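Local structure of winged BEAN albumin 1 (1WBA) at residues P86-Q98 and L104-F118. The protein serves as a 2S seed storage protein in the winged bean, on a scaffold shared with the leguminous Kunitz-type protease inhibitors. Residues are numbered along the deposited sequence; the frame is centred on the assembly and turned at random.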
# COMPACT_ATOMS: atom_id res chain seq x y z
N PRO A 86 -4.25 15.49 3.26
CA PRO A 86 -3.19 16.42 2.88
C PRO A 86 -2.17 15.92 1.85
O PRO A 86 -1.26 16.65 1.48
CB PRO A 86 -2.52 16.70 4.22
CG PRO A 86 -2.60 15.38 4.89
CD PRO A 86 -3.99 14.91 4.59
N HIS A 87 -2.35 14.70 1.36
CA HIS A 87 -1.39 14.13 0.42
C HIS A 87 -2.03 13.74 -0.89
O HIS A 87 -1.66 12.74 -1.49
CB HIS A 87 -0.72 12.91 1.04
CG HIS A 87 -0.18 13.15 2.41
ND1 HIS A 87 0.92 13.94 2.65
CD2 HIS A 87 -0.64 12.77 3.63
CE1 HIS A 87 1.12 14.04 3.96
NE2 HIS A 87 0.18 13.33 4.57
N LYS A 88 -2.95 14.57 -1.36
CA LYS A 88 -3.65 14.30 -2.59
C LYS A 88 -2.69 14.13 -3.75
O LYS A 88 -1.90 15.01 -4.06
CB LYS A 88 -4.64 15.42 -2.88
CG LYS A 88 -5.77 15.04 -3.83
CD LYS A 88 -6.91 16.06 -3.76
CE LYS A 88 -6.45 17.44 -4.23
NZ LYS A 88 -7.46 18.55 -4.02
N GLY A 89 -2.74 12.96 -4.36
CA GLY A 89 -1.88 12.69 -5.48
C GLY A 89 -0.53 12.09 -5.15
O GLY A 89 0.13 11.63 -6.06
N ASP A 90 -0.11 12.08 -3.89
CA ASP A 90 1.18 11.49 -3.54
C ASP A 90 1.14 10.00 -3.83
O ASP A 90 0.21 9.30 -3.42
CB ASP A 90 1.56 11.75 -2.08
CG ASP A 90 2.11 13.15 -1.87
OD1 ASP A 90 2.97 13.58 -2.67
OD2 ASP A 90 1.69 13.82 -0.91
N VAL A 91 2.16 9.51 -4.50
CA VAL A 91 2.24 8.12 -4.91
C VAL A 91 3.04 7.27 -3.94
O VAL A 91 4.04 7.72 -3.39
CB VAL A 91 2.87 8.05 -6.33
CG1 VAL A 91 3.06 6.61 -6.79
CG2 VAL A 91 1.98 8.81 -7.32
N TRP A 92 2.60 6.03 -3.73
CA TRP A 92 3.32 5.12 -2.84
C TRP A 92 4.58 4.65 -3.56
O TRP A 92 4.55 4.35 -4.76
CB TRP A 92 2.48 3.88 -2.56
CG TRP A 92 1.29 4.07 -1.66
CD1 TRP A 92 0.64 5.24 -1.35
CD2 TRP A 92 0.66 3.03 -0.91
NE1 TRP A 92 -0.36 4.98 -0.43
CE2 TRP A 92 -0.37 3.64 -0.15
CE3 TRP A 92 0.85 1.65 -0.80
CZ2 TRP A 92 -1.20 2.90 0.71
CZ3 TRP A 92 0.03 0.92 0.05
CH2 TRP A 92 -0.98 1.55 0.80
N SER A 93 5.68 4.53 -2.83
CA SER A 93 6.92 4.07 -3.44
C SER A 93 7.67 3.24 -2.43
O SER A 93 7.38 3.28 -1.25
CB SER A 93 7.79 5.25 -3.90
OG SER A 93 8.43 5.91 -2.82
N VAL A 94 8.62 2.44 -2.91
CA VAL A 94 9.46 1.63 -2.04
C VAL A 94 10.87 2.22 -2.11
O VAL A 94 11.42 2.45 -3.19
CB VAL A 94 9.46 0.17 -2.50
CG1 VAL A 94 10.48 -0.65 -1.73
CG2 VAL A 94 8.06 -0.40 -2.31
N VAL A 95 11.44 2.51 -0.95
CA VAL A 95 12.78 3.08 -0.86
C VAL A 95 13.70 2.10 -0.14
O VAL A 95 13.33 1.54 0.90
CB VAL A 95 12.72 4.44 -0.10
CG1 VAL A 95 14.13 5.01 0.16
CG2 VAL A 95 11.86 5.44 -0.88
N ASP A 96 14.86 1.81 -0.72
CA ASP A 96 15.80 0.90 -0.06
C ASP A 96 16.55 1.76 0.96
O ASP A 96 17.65 2.26 0.72
CB ASP A 96 16.75 0.27 -1.07
CG ASP A 96 17.40 -0.97 -0.54
OD1 ASP A 96 17.40 -1.16 0.70
OD2 ASP A 96 17.88 -1.78 -1.35
N PHE A 97 15.88 1.92 2.09
CA PHE A 97 16.32 2.78 3.18
C PHE A 97 17.44 2.26 4.05
O PHE A 97 17.29 1.28 4.78
CB PHE A 97 15.09 3.13 4.03
CG PHE A 97 15.19 4.44 4.73
CD1 PHE A 97 14.90 5.62 4.07
CD2 PHE A 97 15.57 4.49 6.07
CE1 PHE A 97 14.99 6.84 4.73
CE2 PHE A 97 15.65 5.70 6.75
CZ PHE A 97 15.36 6.89 6.08
N GLN A 98 18.58 2.94 3.98
CA GLN A 98 19.73 2.55 4.78
C GLN A 98 19.55 3.08 6.21
O GLN A 98 19.19 4.24 6.41
CB GLN A 98 21.01 3.13 4.16
CG GLN A 98 22.30 2.63 4.81
CD GLN A 98 23.51 3.38 4.29
OE1 GLN A 98 23.57 4.61 4.38
NE2 GLN A 98 24.46 2.65 3.71
N LEU A 104 7.93 1.61 2.73
CA LEU A 104 7.09 2.51 1.94
C LEU A 104 7.26 3.98 2.33
O LEU A 104 7.17 4.35 3.50
CB LEU A 104 5.61 2.13 2.02
CG LEU A 104 5.20 0.71 1.61
CD1 LEU A 104 3.70 0.69 1.37
CD2 LEU A 104 5.91 0.29 0.37
N LYS A 105 7.50 4.81 1.32
CA LYS A 105 7.68 6.24 1.52
C LYS A 105 6.91 6.97 0.43
O LYS A 105 6.57 6.38 -0.61
CB LYS A 105 9.16 6.62 1.36
CG LYS A 105 10.14 5.94 2.33
CD LYS A 105 10.02 6.53 3.73
CE LYS A 105 11.28 6.23 4.56
NZ LYS A 105 11.08 6.67 5.97
N LEU A 106 6.62 8.24 0.66
CA LEU A 106 5.96 9.05 -0.36
C LEU A 106 7.01 9.15 -1.48
O LEU A 106 8.21 9.32 -1.21
CB LEU A 106 5.62 10.44 0.17
CG LEU A 106 4.50 10.50 1.22
CD1 LEU A 106 4.10 11.95 1.41
CD2 LEU A 106 3.30 9.68 0.79
N ALA A 107 6.57 8.99 -2.72
CA ALA A 107 7.46 9.04 -3.87
C ALA A 107 8.00 10.42 -4.18
O ALA A 107 7.35 11.43 -3.86
CB ALA A 107 6.74 8.50 -5.10
N GLY A 108 9.18 10.46 -4.79
CA GLY A 108 9.80 11.70 -5.22
C GLY A 108 10.56 12.49 -4.20
O GLY A 108 10.91 13.63 -4.46
N ARG A 109 10.82 11.90 -3.05
CA ARG A 109 11.53 12.59 -1.98
C ARG A 109 12.91 11.95 -1.75
O ARG A 109 13.91 12.66 -1.67
CB ARG A 109 10.72 12.56 -0.68
CG ARG A 109 9.21 12.77 -0.86
CD ARG A 109 8.87 14.16 -1.38
NE ARG A 109 7.66 14.69 -0.75
CZ ARG A 109 6.41 14.40 -1.11
NH1 ARG A 109 6.16 13.56 -2.11
NH2 ARG A 109 5.39 14.95 -0.45
N TYR A 110 12.96 10.63 -1.66
CA TYR A 110 14.22 9.91 -1.48
C TYR A 110 14.75 9.49 -2.82
O TYR A 110 13.98 9.07 -3.69
CB TYR A 110 14.02 8.68 -0.61
CG TYR A 110 13.76 9.04 0.82
CD1 TYR A 110 14.81 9.44 1.64
CD2 TYR A 110 12.48 8.98 1.36
CE1 TYR A 110 14.60 9.78 2.95
CE2 TYR A 110 12.25 9.31 2.68
CZ TYR A 110 13.31 9.71 3.46
OH TYR A 110 13.11 10.05 4.77
N PRO A 111 16.07 9.55 -3.01
CA PRO A 111 16.62 9.14 -4.30
C PRO A 111 16.67 7.63 -4.52
O PRO A 111 16.56 7.16 -5.66
CB PRO A 111 18.01 9.77 -4.29
CG PRO A 111 18.40 9.70 -2.82
CD PRO A 111 17.12 10.10 -2.13
N ASN A 112 16.80 6.86 -3.44
CA ASN A 112 16.91 5.40 -3.52
C ASN A 112 15.60 4.59 -3.63
O ASN A 112 15.38 3.63 -2.88
CB ASN A 112 17.82 4.84 -2.40
CG ASN A 112 17.60 5.53 -1.02
OD1 ASN A 112 17.07 6.65 -0.94
ND2 ASN A 112 18.04 4.87 0.04
N GLN A 113 14.76 4.95 -4.60
CA GLN A 113 13.49 4.26 -4.83
C GLN A 113 13.70 3.03 -5.70
O GLN A 113 14.54 3.03 -6.61
CB GLN A 113 12.48 5.19 -5.49
CG GLN A 113 11.88 6.20 -4.56
CD GLN A 113 10.96 7.20 -5.25
OE1 GLN A 113 10.75 8.29 -4.75
NE2 GLN A 113 10.39 6.82 -6.39
N VAL A 114 12.93 1.99 -5.42
CA VAL A 114 12.99 0.74 -6.14
C VAL A 114 11.90 0.73 -7.21
O VAL A 114 10.73 0.95 -6.90
CB VAL A 114 12.75 -0.43 -5.18
CG1 VAL A 114 12.86 -1.78 -5.92
CG2 VAL A 114 13.73 -0.34 -4.01
N LYS A 115 12.27 0.50 -8.47
CA LYS A 115 11.28 0.47 -9.54
C LYS A 115 10.49 -0.83 -9.44
O LYS A 115 11.06 -1.90 -9.26
CB LYS A 115 11.98 0.55 -10.89
CG LYS A 115 12.51 1.93 -11.20
N GLY A 116 9.17 -0.74 -9.54
CA GLY A 116 8.34 -1.91 -9.45
C GLY A 116 6.91 -1.47 -9.28
O GLY A 116 6.62 -0.27 -9.33
N ALA A 117 6.02 -2.43 -9.04
CA ALA A 117 4.60 -2.14 -8.89
C ALA A 117 4.06 -2.97 -7.76
O ALA A 117 4.70 -3.92 -7.32
CB ALA A 117 3.84 -2.48 -10.19
N PHE A 118 2.87 -2.61 -7.29
CA PHE A 118 2.21 -3.33 -6.21
C PHE A 118 1.21 -4.29 -6.82
O PHE A 118 0.77 -4.06 -7.94
CB PHE A 118 1.45 -2.33 -5.33
CG PHE A 118 2.34 -1.40 -4.57
CD1 PHE A 118 2.93 -1.80 -3.39
CD2 PHE A 118 2.63 -0.13 -5.07
CE1 PHE A 118 3.80 -0.95 -2.70
CE2 PHE A 118 3.50 0.71 -4.40
CZ PHE A 118 4.09 0.30 -3.21
O HOH W 1 4.57 11.47 -4.47
O HOH W 2 8.80 2.35 -5.78
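F97 carries the amine of K105 over one face, NZ standing 4.3 Å from the ring centroid in a cation-pi contact, while its edge meets the face of Y110 in a T-shaped pair with planes at 90° and CE1 of F97 3.5 Å from CE1 of Y110. K105 reaches this ring by bending at its second torsion (chi2 -74°), which brings CE to CD1 of F97; nearer the backbone its CG lies against CG2 of V95. E38 pairs with NZ of K105 and hydrogen-bonds OH of Y110, so one carboxylate ties the two side chains bordering F97 together. A second T-shaped pair turns the edge of the six-membered ring of W92 to the face of F118, ring centroids 5.8 Å apart; CD1 of L104 touches CE3 of W92, and CD2 of L104 packs on CG2 of V94 at 3.5 Å. The guanidinium of R109 has L106 CB over one face and D90 OD1, A107 O and a water at its edge. NH1 of R109 makes the salt bridge to OD1 of D90 at 3.2 Å, arriving well above the carboxylate plane. In this beta-trefoil of the Kunitz family, 92-97 and 104-106 belong to an antiparallel beta hairpin, and the chain after it folds back so that 113-114 flanks 92-97 across from 104-106. S93 and K105 form a hydrogen-bonded pair, with a fairly straight bond from K105 N to S93 O and a weak return bond. OG of S93, set between the backbone N and the carbonyl carbon (chi1 75°), gives K105 O a second donor at 2.9 Å, from above the carbonyl plane. Along the returning chain V114 N binds V94 O at 2.7 Å and D96 N binds N112 O, while one water links V94 N to V114 O.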